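Endonuclease 2 (Arabidopsis thaliana, PDB 4CXO) cuts RNA and single-stranded DNA, and less readily double-stranded DNA, into 5'-phosphorylated products with the help of three divalent metal ions. Local coordinates at residues His58-Pro63 with Arg83-Ala88; Cys66-Asn71 with Tyr209-Ile214; Gly87-Tyr92 with His120-Ile125; Gln127-Ser132 with Gln215-Trp220. All coordinates share one frame; numbering follows the deposited sequence.

The four contacts form one connected patch of a largely helical fold and lead from the three-zinc site to nucleotide-binding surfaces. Interactions 1 and 2 lie about 9 Å apart, centre to centre, as do 1 and 3, and 2 and 4; interactions 3 and 4 are about 16 Å apart. Interactions 1 and 3 share helix 85-96, whereas 2 and 4 use successive turns of helix 206-221. Along the chain, interaction 1 closes before interaction 4 opens, while interaction 2 crosses both and spans interaction 3. The Cys66-Cys218 disulfide ties interaction 2 to interaction 4. Metal ligands and nucleotide-contacting residues are thus drawn from segments far apart in sequence.

Interaction 1 (His58-Pro63 with Arg83-Ala88); sequences HYINTP and RCVAGA. With ZN (zinc ion), chain H; TMP (thymidine-5'-phosphate), chain E; NAG (2-acetamido-2-deoxy-beta-D-glucopyranose), chain B; NAG (2-acetamido-2-deoxy-beta-D-glucopyranose), chain C.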
# COMPACT_ATOMS: atom_id res chain seq x y z
N HIS A 58 -9.32 0.56 4.49
CA HIS A 58 -8.17 1.03 3.73
C HIS A 58 -7.05 1.59 4.57
O HIS A 58 -5.96 1.84 4.05
CB HIS A 58 -8.60 2.06 2.70
CG HIS A 58 -9.44 1.49 1.62
ND1 HIS A 58 -9.00 1.40 0.32
CD2 HIS A 58 -10.68 0.94 1.64
CE1 HIS A 58 -9.93 0.84 -0.42
NE2 HIS A 58 -10.96 0.55 0.35
N TYR A 59 -7.31 1.82 5.85
CA TYR A 59 -6.35 2.54 6.68
C TYR A 59 -6.40 2.13 8.15
O TYR A 59 -7.21 1.29 8.56
CB TYR A 59 -6.57 4.05 6.54
CG TYR A 59 -7.95 4.50 6.92
CD1 TYR A 59 -8.29 4.72 8.25
CD2 TYR A 59 -8.93 4.71 5.95
CE1 TYR A 59 -9.57 5.11 8.61
CE2 TYR A 59 -10.20 5.11 6.30
CZ TYR A 59 -10.52 5.30 7.63
OH TYR A 59 -11.77 5.69 7.99
N ILE A 60 -5.50 2.74 8.92
CA ILE A 60 -5.43 2.62 10.37
C ILE A 60 -5.26 4.01 10.93
O ILE A 60 -4.47 4.78 10.39
CB ILE A 60 -4.21 1.78 10.81
CG1 ILE A 60 -4.43 0.32 10.44
CG2 ILE A 60 -3.96 1.90 12.30
CD1 ILE A 60 -3.18 -0.55 10.50
N ASN A 61 -5.98 4.32 12.00
CA ASN A 61 -5.77 5.54 12.76
C ASN A 61 -5.10 5.22 14.08
O ASN A 61 -5.49 4.27 14.77
CB ASN A 61 -7.08 6.24 13.05
CG ASN A 61 -7.68 6.93 11.84
OD1 ASN A 61 -8.89 7.07 11.76
ND2 ASN A 61 -6.85 7.39 10.92
N THR A 62 -4.12 6.03 14.44
CA THR A 62 -3.41 5.89 15.69
C THR A 62 -3.52 7.18 16.51
O THR A 62 -3.93 8.21 16.00
CB THR A 62 -1.92 5.62 15.44
OG1 THR A 62 -1.33 6.79 14.85
CG2 THR A 62 -1.72 4.44 14.51
N PRO A 63 -3.14 7.12 17.79
CA PRO A 63 -3.00 8.36 18.54
C PRO A 63 -1.85 9.20 18.01
O PRO A 63 -1.10 8.77 17.13
CB PRO A 63 -2.71 7.87 19.97
CG PRO A 63 -3.21 6.47 20.01
CD PRO A 63 -2.96 5.93 18.63
N ARG A 83 -11.59 -3.74 12.20
CA ARG A 83 -12.01 -3.01 11.01
C ARG A 83 -11.00 -1.92 10.67
O ARG A 83 -11.22 -0.74 10.86
CB ARG A 83 -13.42 -2.48 11.21
CG ARG A 83 -14.38 -3.62 11.52
CD ARG A 83 -15.79 -3.35 11.04
NE ARG A 83 -15.86 -3.25 9.58
CZ ARG A 83 -15.94 -4.29 8.75
NH1 ARG A 83 -15.95 -5.54 9.21
NH2 ARG A 83 -16.00 -4.08 7.44
N CYS A 84 -9.86 -2.38 10.17
CA CYS A 84 -8.78 -1.51 9.71
C CYS A 84 -8.02 -2.33 8.68
O CYS A 84 -8.29 -3.52 8.51
CB CYS A 84 -7.89 -1.11 10.87
SG CYS A 84 -6.62 -2.31 11.35
N VAL A 85 -7.05 -1.72 8.01
CA VAL A 85 -6.38 -2.40 6.90
C VAL A 85 -5.64 -3.67 7.35
O VAL A 85 -5.58 -4.64 6.61
CB VAL A 85 -5.50 -1.43 6.07
CG1 VAL A 85 -4.32 -0.92 6.86
CG2 VAL A 85 -5.07 -2.07 4.75
N ALA A 86 -5.10 -3.68 8.57
CA ALA A 86 -4.44 -4.88 9.07
C ALA A 86 -5.45 -5.99 9.25
O ALA A 86 -5.20 -7.12 8.85
CB ALA A 86 -3.72 -4.62 10.38
N GLY A 87 -6.58 -5.67 9.87
CA GLY A 87 -7.65 -6.66 10.08
C GLY A 87 -8.17 -7.20 8.77
O GLY A 87 -8.45 -8.39 8.65
N ALA A 88 -8.31 -6.32 7.79
CA ALA A 88 -8.74 -6.71 6.45
C ALA A 88 -7.75 -7.66 5.80
O ALA A 88 -8.13 -8.63 5.16
CB ALA A 88 -8.92 -5.47 5.59
ZN ZN H . -7.41 2.27 -0.84
P TMP E . -11.58 10.36 2.45
O1P TMP E . -12.59 9.40 3.01
O2P TMP E . -11.93 10.89 1.08
O3P TMP E . -11.09 11.41 3.44
O5' TMP E . -10.28 9.47 2.19
C5' TMP E . -9.19 10.06 1.48
C4' TMP E . -7.93 9.20 1.59
O4' TMP E . -7.40 9.17 2.91
C3' TMP E . -8.17 7.75 1.28
O3' TMP E . -6.94 7.33 0.70
C2' TMP E . -8.38 7.04 2.62
C1' TMP E . -7.41 7.84 3.49
N1 TMP E . -7.70 8.03 4.92
C2 TMP E . -6.70 7.73 5.89
O2 TMP E . -5.60 7.25 5.54
N3 TMP E . -6.93 7.95 7.20
C4 TMP E . -8.09 8.45 7.61
O4 TMP E . -8.27 8.64 8.83
C5 TMP E . -9.15 8.78 6.62
C5M TMP E . -10.48 9.35 7.02
C6 TMP E . -8.88 8.56 5.29
C1 NAG B . -14.12 -9.76 5.80
C2 NAG B . -14.59 -8.37 6.30
C3 NAG B . -16.11 -8.33 6.30
C4 NAG B . -16.65 -8.76 4.94
C5 NAG B . -15.96 -10.03 4.41
C6 NAG B . -16.31 -10.31 2.96
C7 NAG B . -12.95 -7.29 7.83
C8 NAG B . -12.11 -6.99 6.66
N2 NAG B . -14.08 -7.95 7.60
O3 NAG B . -16.59 -7.05 6.69
O4 NAG B . -18.01 -9.12 5.05
O5 NAG B . -14.55 -9.94 4.49
O6 NAG B . -16.06 -9.19 2.13
O7 NAG B . -12.55 -6.93 8.95
C1 NAG C . -18.92 -8.01 4.94
C2 NAG C . -20.25 -8.51 4.38
C3 NAG C . -21.28 -7.40 4.31
C4 NAG C . -21.40 -6.74 5.68
C5 NAG C . -20.03 -6.34 6.21
C6 NAG C . -20.14 -5.83 7.64
C7 NAG C . -20.02 -10.44 2.92
C8 NAG C . -19.87 -10.96 1.52
N2 NAG C . -20.10 -9.11 3.07
O3 NAG C . -22.53 -7.91 3.90
O4 NAG C . -22.15 -5.57 5.49
O5 NAG C . -19.13 -7.42 6.21
O6 NAG C . -18.86 -5.48 8.12
O7 NAG C . -20.04 -11.23 3.87
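Val85 N, in the first turn of helix 85-96 just after the N-cap residue Cys84, donates to Tyr59 O at 3.1 Å, reaching the oxygen from above its carbonyl plane with an N-H...O angle of 152°. This bond joins the start of the helix to the run into strand 60-62. Next to it, Ile60 sets CG1 beside its own backbone N (chi1 -71°), which brings CG1 to 3.5 Å from Cys84 SG, a sulfur held in a disulfide with Cys74. The Ile60 chain crosses Val85 at about a right angle, CG1 meeting Val85 CG1 at 3.8 Å. Val85 CB also presses on the backbone, 3.7 Å from His58 C. The remaining side chains of 58-63 serve ligands: His58 ND1 binds a zinc ion at 2.1 Å, the thymine of a thymidine-5'-phosphate lies over one face of the Tyr59 ring, and Asn61 ND2 donates to O4 of that nucleotide at 2.8 Å. Putting an alanine at Tyr59 would probably deprive the base of its flat support and leave it freer to tilt about the Asn61 bond. Apolar packing on the helix beside polar and aromatic ligand contacts implies that one short segment both packs and binds.

Interaction 2 (Cys66-Asn71 with Tyr209-Ile214); sequences CSYQYN and YASEGI. With D5M (2'-deoxyadenosine-5'-monophosphate), chain F.
Tyr68 lies across Ala210 where an extended loop, leading to the N-cap Gln69 of short helix 70-73, packs on the long helix 206-221. The tight half of this loop-on-helix contact is a CH-pi interaction: Ala210 CB sits over one ring face, 3.8 Å from the centroid and 19° off the ring normal. The peptide nitrogen of Tyr70 lies over the opposite face, so both faces of the ring are covered, each off centre, and Tyr68 OH is hydrogen-bonded to Asp207. Ile214 adds to the packing, its CG2 3.9 Å from Tyr68 CB and its CG1 3.7 Å from the backbone atom Cys66 C.

The other half is looser and filled by water. One water donates to both Cys66 O and Ser211 O, while a second accepts from Tyr68 N and meets Ser211 OG weakly; that hydroxyl has its stronger partner in Asp207 O.

Farther along, the adenine of 2'-deoxyadenosine-5'-monophosphate lies over a face of Tyr70, offset toward the rim. The Tyr70 ring gets there with CG anti to N (chi1 -175°). A serine in its place is likely to leave the adenine without its aromatic partner and open a gap beside the base. The closest approach of ring and base is Tyr70 CD1 to the adenine N7, 3.4 Å.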
# COMPACT_ATOMS: atom_id res chain seq x y z
N CYS A 66 4.18 7.67 17.55
CA CYS A 66 4.79 6.91 16.46
C CYS A 66 4.68 5.42 16.66
O CYS A 66 5.54 4.67 16.19
CB CYS A 66 6.24 7.32 16.27
SG CYS A 66 6.39 9.11 16.07
N SER A 67 3.61 4.98 17.30
CA SER A 67 3.42 3.55 17.54
C SER A 67 2.09 3.04 17.01
O SER A 67 1.11 3.79 16.85
CB SER A 67 3.54 3.24 19.03
OG SER A 67 2.43 3.71 19.75
N TYR A 68 2.08 1.75 16.73
CA TYR A 68 0.91 1.04 16.29
C TYR A 68 0.80 -0.26 17.08
O TYR A 68 1.79 -0.97 17.25
CB TYR A 68 0.97 0.73 14.79
CG TYR A 68 0.00 -0.37 14.39
CD1 TYR A 68 -1.36 -0.11 14.27
CD2 TYR A 68 0.44 -1.68 14.20
CE1 TYR A 68 -2.25 -1.12 13.95
CE2 TYR A 68 -0.45 -2.69 13.87
CZ TYR A 68 -1.79 -2.40 13.74
OH TYR A 68 -2.66 -3.40 13.41
N GLN A 69 -0.40 -0.55 17.57
CA GLN A 69 -0.70 -1.83 18.20
C GLN A 69 -2.07 -2.28 17.71
O GLN A 69 -3.02 -1.51 17.76
CB GLN A 69 -0.69 -1.68 19.74
CG GLN A 69 0.68 -1.31 20.31
CD GLN A 69 0.74 -1.31 21.83
OE1 GLN A 69 1.81 -1.54 22.42
NE2 GLN A 69 -0.38 -1.05 22.47
N TYR A 70 -2.16 -3.50 17.21
CA TYR A 70 -3.42 -4.03 16.67
C TYR A 70 -4.59 -3.91 17.66
O TYR A 70 -5.64 -3.39 17.33
CB TYR A 70 -3.26 -5.49 16.23
CG TYR A 70 -4.49 -6.07 15.54
CD1 TYR A 70 -5.54 -6.60 16.28
CD2 TYR A 70 -4.59 -6.11 14.15
CE1 TYR A 70 -6.66 -7.14 15.67
CE2 TYR A 70 -5.71 -6.65 13.53
CZ TYR A 70 -6.74 -7.16 14.29
OH TYR A 70 -7.84 -7.69 13.69
N ASN A 71 -4.41 -4.42 18.88
CA ASN A 71 -5.53 -4.40 19.82
C ASN A 71 -5.97 -2.99 20.17
O ASN A 71 -7.16 -2.73 20.34
CB ASN A 71 -5.21 -5.22 21.07
CG ASN A 71 -4.98 -6.68 20.76
OD1 ASN A 71 -5.62 -7.24 19.87
ND2 ASN A 71 -4.06 -7.30 21.49
N TYR A 209 4.15 -4.36 9.02
CA TYR A 209 4.17 -3.33 7.97
C TYR A 209 3.55 -2.02 8.46
O TYR A 209 4.02 -0.94 8.11
CB TYR A 209 3.42 -3.84 6.73
CG TYR A 209 3.69 -5.29 6.39
CD1 TYR A 209 4.90 -5.90 6.70
CD2 TYR A 209 2.72 -6.05 5.74
CE1 TYR A 209 5.13 -7.23 6.39
CE2 TYR A 209 2.95 -7.37 5.42
CZ TYR A 209 4.15 -7.96 5.75
OH TYR A 209 4.36 -9.28 5.44
N ALA A 210 2.51 -2.12 9.28
CA ALA A 210 1.86 -0.95 9.87
C ALA A 210 2.77 -0.22 10.85
O ALA A 210 2.83 1.01 10.85
CB ALA A 210 0.58 -1.38 10.56
N SER A 211 3.49 -0.97 11.67
CA SER A 211 4.44 -0.38 12.59
C SER A 211 5.53 0.38 11.86
O SER A 211 5.91 1.47 12.29
CB SER A 211 5.06 -1.44 13.50
OG SER A 211 4.09 -1.93 14.38
N GLU A 212 6.03 -0.17 10.75
CA GLU A 212 7.01 0.55 9.92
C GLU A 212 6.38 1.82 9.38
O GLU A 212 7.02 2.87 9.28
CB GLU A 212 7.46 -0.27 8.71
CG GLU A 212 8.20 -1.56 9.02
CD GLU A 212 8.25 -2.53 7.86
OE1 GLU A 212 7.48 -2.36 6.89
OE2 GLU A 212 9.07 -3.48 7.92
N GLY A 213 5.11 1.71 9.00
CA GLY A 213 4.40 2.81 8.36
C GLY A 213 4.18 4.02 9.23
O GLY A 213 4.43 5.15 8.81
N ILE A 214 3.71 3.81 10.46
CA ILE A 214 3.51 4.94 11.38
C ILE A 214 4.86 5.60 11.69
O ILE A 214 4.94 6.81 11.77
CB ILE A 214 2.72 4.53 12.66
CG1 ILE A 214 2.57 5.71 13.62
CG2 ILE A 214 3.40 3.40 13.41
CD1 ILE A 214 1.83 6.89 13.06
O5' D5M F . -4.25 -13.73 13.75
C5' D5M F . -5.54 -14.31 13.88
C4' D5M F . -6.52 -13.26 14.40
O4' D5M F . -6.12 -12.73 15.66
C3' D5M F . -6.64 -12.06 13.47
O3' D5M F . -8.00 -11.83 13.18
C2' D5M F . -6.16 -10.87 14.24
C1' D5M F . -6.39 -11.33 15.67
N9 D5M F . -5.54 -10.55 16.59
C8 D5M F . -6.01 -9.83 17.63
N7 D5M F . -4.98 -9.23 18.28
C5 D5M F . -3.83 -9.56 17.65
C6 D5M F . -2.39 -9.26 17.82
N6 D5M F . -1.96 -8.47 18.83
N1 D5M F . -1.52 -9.82 16.94
C2 D5M F . -1.94 -10.61 15.94
N3 D5M F . -3.24 -10.92 15.73
C4 D5M F . -4.21 -10.43 16.54
P D5M F . -2.93 -14.64 13.60
O1P D5M F . -2.91 -15.04 12.14
O3P D5M F . -1.80 -13.71 14.00
O2P D5M F . -3.15 -15.79 14.57
O HOH W 1 6.14 2.09 15.02
O HOH W 2 4.65 0.35 16.67

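Interaction 3 (Gly87-Tyr92 with His120-Ile125); sequences GAIYNY and HFMGDI. With ZN (zinc ion), chain H; ZN (zinc ion), chain J; NAG (2-acetamido-2-deoxy-beta-D-glucopyranose), chain B; TMP (thymidine-5'-phosphate), chain G.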
# COMPACT_ATOMS: atom_id res chain seq x y z
N GLY A 87 -6.58 -5.67 9.87
CA GLY A 87 -7.65 -6.66 10.08
C GLY A 87 -8.17 -7.20 8.77
O GLY A 87 -8.45 -8.39 8.65
N ALA A 88 -8.31 -6.32 7.79
CA ALA A 88 -8.74 -6.71 6.45
C ALA A 88 -7.75 -7.66 5.80
O ALA A 88 -8.13 -8.63 5.16
CB ALA A 88 -8.92 -5.47 5.59
N ILE A 89 -6.46 -7.37 5.95
CA ILE A 89 -5.47 -8.29 5.38
C ILE A 89 -5.59 -9.67 6.02
O ILE A 89 -5.57 -10.69 5.33
CB ILE A 89 -4.05 -7.71 5.50
CG1 ILE A 89 -3.91 -6.55 4.50
CG2 ILE A 89 -3.01 -8.79 5.24
CD1 ILE A 89 -2.68 -5.68 4.70
N TYR A 90 -5.75 -9.72 7.34
CA TYR A 90 -5.94 -11.01 8.02
C TYR A 90 -7.18 -11.72 7.49
O TYR A 90 -7.14 -12.91 7.20
CB TYR A 90 -6.10 -10.80 9.52
CG TYR A 90 -4.83 -10.52 10.28
CD1 TYR A 90 -3.74 -11.40 10.22
CD2 TYR A 90 -4.75 -9.44 11.13
CE1 TYR A 90 -2.60 -11.18 10.97
CE2 TYR A 90 -3.61 -9.21 11.89
CZ TYR A 90 -2.54 -10.07 11.81
OH TYR A 90 -1.42 -9.83 12.56
N ASN A 91 -8.27 -10.98 7.38
CA ASN A 91 -9.54 -11.49 6.87
C ASN A 91 -9.44 -12.12 5.49
O ASN A 91 -9.78 -13.30 5.30
CB ASN A 91 -10.51 -10.33 6.80
CG ASN A 91 -11.94 -10.74 6.52
OD1 ASN A 91 -12.34 -11.89 6.69
ND2 ASN A 91 -12.71 -9.75 6.07
N TYR A 92 -8.97 -11.33 4.53
CA TYR A 92 -8.97 -11.78 3.14
C TYR A 92 -7.90 -12.83 2.89
O TYR A 92 -8.09 -13.72 2.06
CB TYR A 92 -8.92 -10.59 2.16
CG TYR A 92 -10.20 -9.78 2.26
CD1 TYR A 92 -11.42 -10.31 1.82
CD2 TYR A 92 -10.21 -8.53 2.85
CE1 TYR A 92 -12.60 -9.60 1.95
CE2 TYR A 92 -11.39 -7.81 2.97
CZ TYR A 92 -12.58 -8.34 2.53
OH TYR A 92 -13.75 -7.62 2.63
N HIS A 120 -5.02 -4.92 -3.00
CA HIS A 120 -5.11 -3.49 -2.76
C HIS A 120 -4.66 -3.11 -1.34
O HIS A 120 -3.91 -2.14 -1.15
CB HIS A 120 -6.55 -3.02 -2.96
CG HIS A 120 -6.72 -1.55 -2.82
ND1 HIS A 120 -6.59 -0.68 -3.88
CD2 HIS A 120 -7.01 -0.79 -1.74
CE1 HIS A 120 -6.79 0.56 -3.46
NE2 HIS A 120 -7.06 0.52 -2.17
N PHE A 121 -5.16 -3.84 -0.35
CA PHE A 121 -4.84 -3.55 1.04
C PHE A 121 -3.37 -3.78 1.38
O PHE A 121 -2.79 -3.02 2.17
CB PHE A 121 -5.77 -4.32 1.98
CG PHE A 121 -7.22 -3.89 1.88
CD1 PHE A 121 -7.56 -2.56 1.66
CD2 PHE A 121 -8.24 -4.81 2.01
CE1 PHE A 121 -8.88 -2.17 1.57
CE2 PHE A 121 -9.56 -4.42 1.92
CZ PHE A 121 -9.89 -3.10 1.70
N MET A 122 -2.74 -4.77 0.77
CA MET A 122 -1.33 -4.97 1.00
C MET A 122 -0.59 -3.73 0.51
O MET A 122 0.39 -3.31 1.10
CB MET A 122 -0.80 -6.22 0.30
CG MET A 122 0.66 -6.52 0.61
SD MET A 122 0.98 -6.89 2.35
CE MET A 122 -0.03 -8.32 2.56
N GLY A 123 -1.09 -3.12 -0.55
CA GLY A 123 -0.53 -1.85 -0.99
C GLY A 123 -0.79 -0.73 -0.01
O GLY A 123 0.12 -0.05 0.39
N ASP A 124 -2.05 -0.54 0.38
CA ASP A 124 -2.43 0.56 1.27
C ASP A 124 -1.73 0.53 2.61
O ASP A 124 -1.35 1.59 3.12
CB ASP A 124 -3.95 0.61 1.46
CG ASP A 124 -4.63 1.42 0.39
OD1 ASP A 124 -3.94 1.93 -0.51
OD2 ASP A 124 -5.88 1.55 0.48
N ILE A 125 -1.50 -0.65 3.16
CA ILE A 125 -0.86 -0.73 4.48
C ILE A 125 0.58 -0.27 4.40
O ILE A 125 1.20 -0.05 5.43
CB ILE A 125 -0.95 -2.14 5.11
CG1 ILE A 125 -0.71 -2.07 6.62
CG2 ILE A 125 -0.01 -3.12 4.44
CD1 ILE A 125 -1.15 -3.30 7.38
ZN ZN H . -7.41 2.27 -0.84
ZN ZN J . -4.23 3.12 -2.18
C1 NAG B . -14.12 -9.76 5.80
C2 NAG B . -14.59 -8.37 6.30
C3 NAG B . -16.11 -8.33 6.30
C4 NAG B . -16.65 -8.76 4.94
C5 NAG B . -15.96 -10.03 4.41
C6 NAG B . -16.31 -10.31 2.96
C7 NAG B . -12.95 -7.29 7.83
C8 NAG B . -12.11 -6.99 6.66
N2 NAG B . -14.08 -7.95 7.60
O3 NAG B . -16.59 -7.05 6.69
O4 NAG B . -18.01 -9.12 5.05
O5 NAG B . -14.55 -9.94 4.49
O6 NAG B . -16.06 -9.19 2.13
O7 NAG B . -12.55 -6.93 8.95
P TMP G . -9.36 -12.88 12.05
O1P TMP G . -8.67 -13.18 10.71
O2P TMP G . -10.10 -13.91 12.87
O5' TMP G . -10.25 -11.54 12.02
C5' TMP G . -9.83 -10.31 11.40
C4' TMP G . -11.08 -9.51 11.04
O4' TMP G . -11.71 -10.10 9.89
C3' TMP G . -12.14 -9.48 12.14
O3' TMP G . -12.70 -8.17 12.27
C2' TMP G . -13.21 -10.46 11.69
C1' TMP G . -13.06 -10.50 10.17
N1 TMP G . -13.34 -11.82 9.57
C2 TMP G . -14.55 -12.06 8.86
O2 TMP G . -15.42 -11.16 8.76
N3 TMP G . -14.80 -13.25 8.30
C4 TMP G . -13.92 -14.26 8.36
O4 TMP G . -14.18 -15.36 7.82
C5 TMP G . -12.64 -14.04 9.09
C5M TMP G . -11.60 -15.12 9.21
C6 TMP G . -12.41 -12.79 9.66
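Ile89 fills the interface of an antiparallel helix pair in this nuclease type I fold, helix 85-96 against helix 111-124; the local axes are 9.6 Å apart at closest approach and their N-to-C directions differ by 152°. From CB the side chain divides. The short branch ends at CG2, which meets Met122 CE at 4.0 Å, the methionine being bent at both chi2 and chi3 to bring its methyl there. The long branch passes Phe121 in the opposite direction, CG1 lying 3.8 Å from Phe121 CB. At the tip, CD1 touches Phe121 O and reaches Ile125 CG2 at 3.7 Å, so one side chain meets Phe121, Met122 and Ile125, which lie on the same side of the 120-125 segment.

Phe121 closes the remainder. Ala88 CB approaches its CD2 obliquely at 3.7 Å, and Tyr92 CE2 comes in at the ring edge, near its plane; on the glycan side, Tyr92 OH shares a hydrogen bond with O6 of the N-acetylglucosamine attached to Asn91. The Phe121 ring meets that of His58 edge-to-face, so the hydrophobic seam adjoins a zinc ligand.

The polar face of helix 111-124 carries the metals. His120 NE2 binds one zinc ion at 2.2 Å, and the Asp124 carboxylate bridges two: its OD2 holds that same zinc at 2.1 Å while its OD1 holds a second zinc, also at 2.1 Å.

Interaction 4 (Gln127-Ser132 with Gln215-Trp220); sequences QPLHVS and QAACDW. With ZN (zinc ion), chain I; TMP (thymidine-5'-phosphate), chain E.
Leu129 points its CG away from its own carbonyl carbon (chi1 -72°); chi2 of 176° extends CD1 and leaves CD2 as the branch that meets Ala217 CB at 4.1 Å. Ser132 sets OG between its backbone N and carbonyl carbon (chi1 71°); the hydroxyl donates back to Leu129 O at 2.9 Å, from above the carbonyl plane, while its CB rests 4.1 Å from the same Ala217 methyl. Pro128 O lies 3.7 Å from Ala217 CB, and the proline ring CG reaches Ala216 CB at 3.9 Å. No hydrogen bond crosses this interface; the small side chains of Ala216 and Ala217 let the helix lie close to the 3-10 turn at 128-130. That turn is braced from within, since Leu129 N donates to Gln127 OE1 at 2.9 Å. It also serves the active site: His130 NE2 binds a zinc ion at 2.2 Å, with His154, Asp158 and O3' of thymidine-5'-phosphate as further ligands. Gln127 NE2 reaches Asp158, making Gln127 a second-shell residue. The turn thus sits between helix 206-221 and helix 153-169, whose Trp157 touches Pro128 and Leu129, while backbone bonds from His130 and Ser132 tie the 127-132 segment to strand 60-62.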
# COMPACT_ATOMS: atom_id res chain seq x y z
N GLN A 127 1.40 2.53 2.57
CA GLN A 127 1.40 3.98 2.40
C GLN A 127 1.51 4.53 3.82
O GLN A 127 0.65 4.28 4.64
CB GLN A 127 0.12 4.43 1.69
CG GLN A 127 0.25 5.71 0.87
CD GLN A 127 0.25 7.00 1.69
OE1 GLN A 127 1.11 7.19 2.54
NE2 GLN A 127 -0.66 7.91 1.38
N PRO A 128 2.60 5.26 4.14
CA PRO A 128 2.78 5.69 5.53
C PRO A 128 1.59 6.42 6.14
O PRO A 128 1.25 6.17 7.30
CB PRO A 128 3.99 6.63 5.45
CG PRO A 128 4.78 6.08 4.32
CD PRO A 128 3.77 5.61 3.32
N LEU A 129 0.93 7.30 5.39
CA LEU A 129 -0.17 8.05 5.94
C LEU A 129 -1.47 7.25 5.99
O LEU A 129 -2.47 7.75 6.48
CB LEU A 129 -0.35 9.38 5.20
CG LEU A 129 0.73 10.40 5.49
CD1 LEU A 129 0.54 11.65 4.66
CD2 LEU A 129 0.78 10.72 6.97
N HIS A 130 -1.45 6.01 5.52
CA HIS A 130 -2.56 5.10 5.78
C HIS A 130 -2.46 4.42 7.15
O HIS A 130 -3.33 3.65 7.51
CB HIS A 130 -2.66 4.05 4.68
CG HIS A 130 -3.40 4.53 3.48
ND1 HIS A 130 -4.56 3.94 3.04
CD2 HIS A 130 -3.18 5.59 2.67
CE1 HIS A 130 -5.02 4.60 1.99
NE2 HIS A 130 -4.21 5.62 1.76
N VAL A 131 -1.38 4.67 7.87
CA VAL A 131 -1.23 4.25 9.27
C VAL A 131 -0.75 5.49 10.03
O VAL A 131 0.45 5.68 10.27
CB VAL A 131 -0.23 3.10 9.40
CG1 VAL A 131 -0.22 2.55 10.83
CG2 VAL A 131 -0.57 1.99 8.42
N SER A 132 -1.69 6.36 10.36
CA SER A 132 -1.31 7.64 10.95
C SER A 132 -2.48 8.25 11.71
O SER A 132 -3.44 7.55 12.03
CB SER A 132 -0.74 8.56 9.87
OG SER A 132 -1.75 8.99 8.99
N GLN A 215 5.93 4.81 11.81
CA GLN A 215 7.26 5.35 12.03
C GLN A 215 7.68 6.24 10.86
O GLN A 215 8.21 7.33 11.07
CB GLN A 215 8.28 4.21 12.27
CG GLN A 215 9.63 4.69 12.79
CD GLN A 215 9.52 5.34 14.16
OE1 GLN A 215 9.02 4.74 15.10
NE2 GLN A 215 10.00 6.56 14.28
N ALA A 216 7.43 5.78 9.63
CA ALA A 216 7.67 6.61 8.44
C ALA A 216 6.80 7.85 8.40
O ALA A 216 7.24 8.90 7.95
CB ALA A 216 7.45 5.81 7.18
N ALA A 217 5.56 7.74 8.82
CA ALA A 217 4.71 8.91 8.86
C ALA A 217 5.32 9.98 9.74
O ALA A 217 5.34 11.15 9.38
CB ALA A 217 3.32 8.54 9.33
N CYS A 218 5.82 9.57 10.90
CA CYS A 218 6.45 10.48 11.83
C CYS A 218 7.73 11.07 11.28
O CYS A 218 7.96 12.26 11.38
CB CYS A 218 6.81 9.74 13.11
SG CYS A 218 5.44 9.53 14.24
N ASP A 219 8.58 10.21 10.74
CA ASP A 219 9.93 10.62 10.41
C ASP A 219 10.05 11.22 9.02
O ASP A 219 11.00 11.97 8.77
CB ASP A 219 10.90 9.46 10.51
CG ASP A 219 11.01 8.88 11.89
OD1 ASP A 219 10.93 9.65 12.88
OD2 ASP A 219 11.22 7.64 11.98
N TRP A 220 9.12 10.90 8.13
CA TRP A 220 9.23 11.32 6.73
C TRP A 220 8.04 12.11 6.21
O TRP A 220 8.22 13.10 5.51
CB TRP A 220 9.45 10.12 5.80
CG TRP A 220 10.78 9.45 5.91
CD1 TRP A 220 11.05 8.21 6.40
CD2 TRP A 220 12.05 10.01 5.53
NE1 TRP A 220 12.40 7.95 6.33
CE2 TRP A 220 13.03 9.04 5.81
CE3 TRP A 220 12.44 11.23 4.97
CZ2 TRP A 220 14.38 9.24 5.54
CZ3 TRP A 220 13.77 11.43 4.70
CH2 TRP A 220 14.73 10.44 4.98
ZN ZN I . -4.86 7.22 0.47
P TMP E . -11.58 10.36 2.45
O1P TMP E . -12.59 9.40 3.01
O2P TMP E . -11.93 10.89 1.08
O3P TMP E . -11.09 11.41 3.44
O5' TMP E . -10.28 9.47 2.19
C5' TMP E . -9.19 10.06 1.48
C4' TMP E . -7.93 9.20 1.59
O4' TMP E . -7.40 9.17 2.91
C3' TMP E . -8.17 7.75 1.28
O3' TMP E . -6.94 7.33 0.70
C2' TMP E . -8.38 7.04 2.62
C1' TMP E . -7.41 7.84 3.49
N1 TMP E . -7.70 8.03 4.92
C2 TMP E . -6.70 7.73 5.89
O2 TMP E . -5.60 7.25 5.54
N3 TMP E . -6.93 7.95 7.20
C4 TMP E . -8.09 8.45 7.61
O4 TMP E . -8.27 8.64 8.83
C5 TMP E . -9.15 8.78 6.62
C5M TMP E . -10.48 9.35 7.02
C6 TMP E . -8.88 8.56 5.29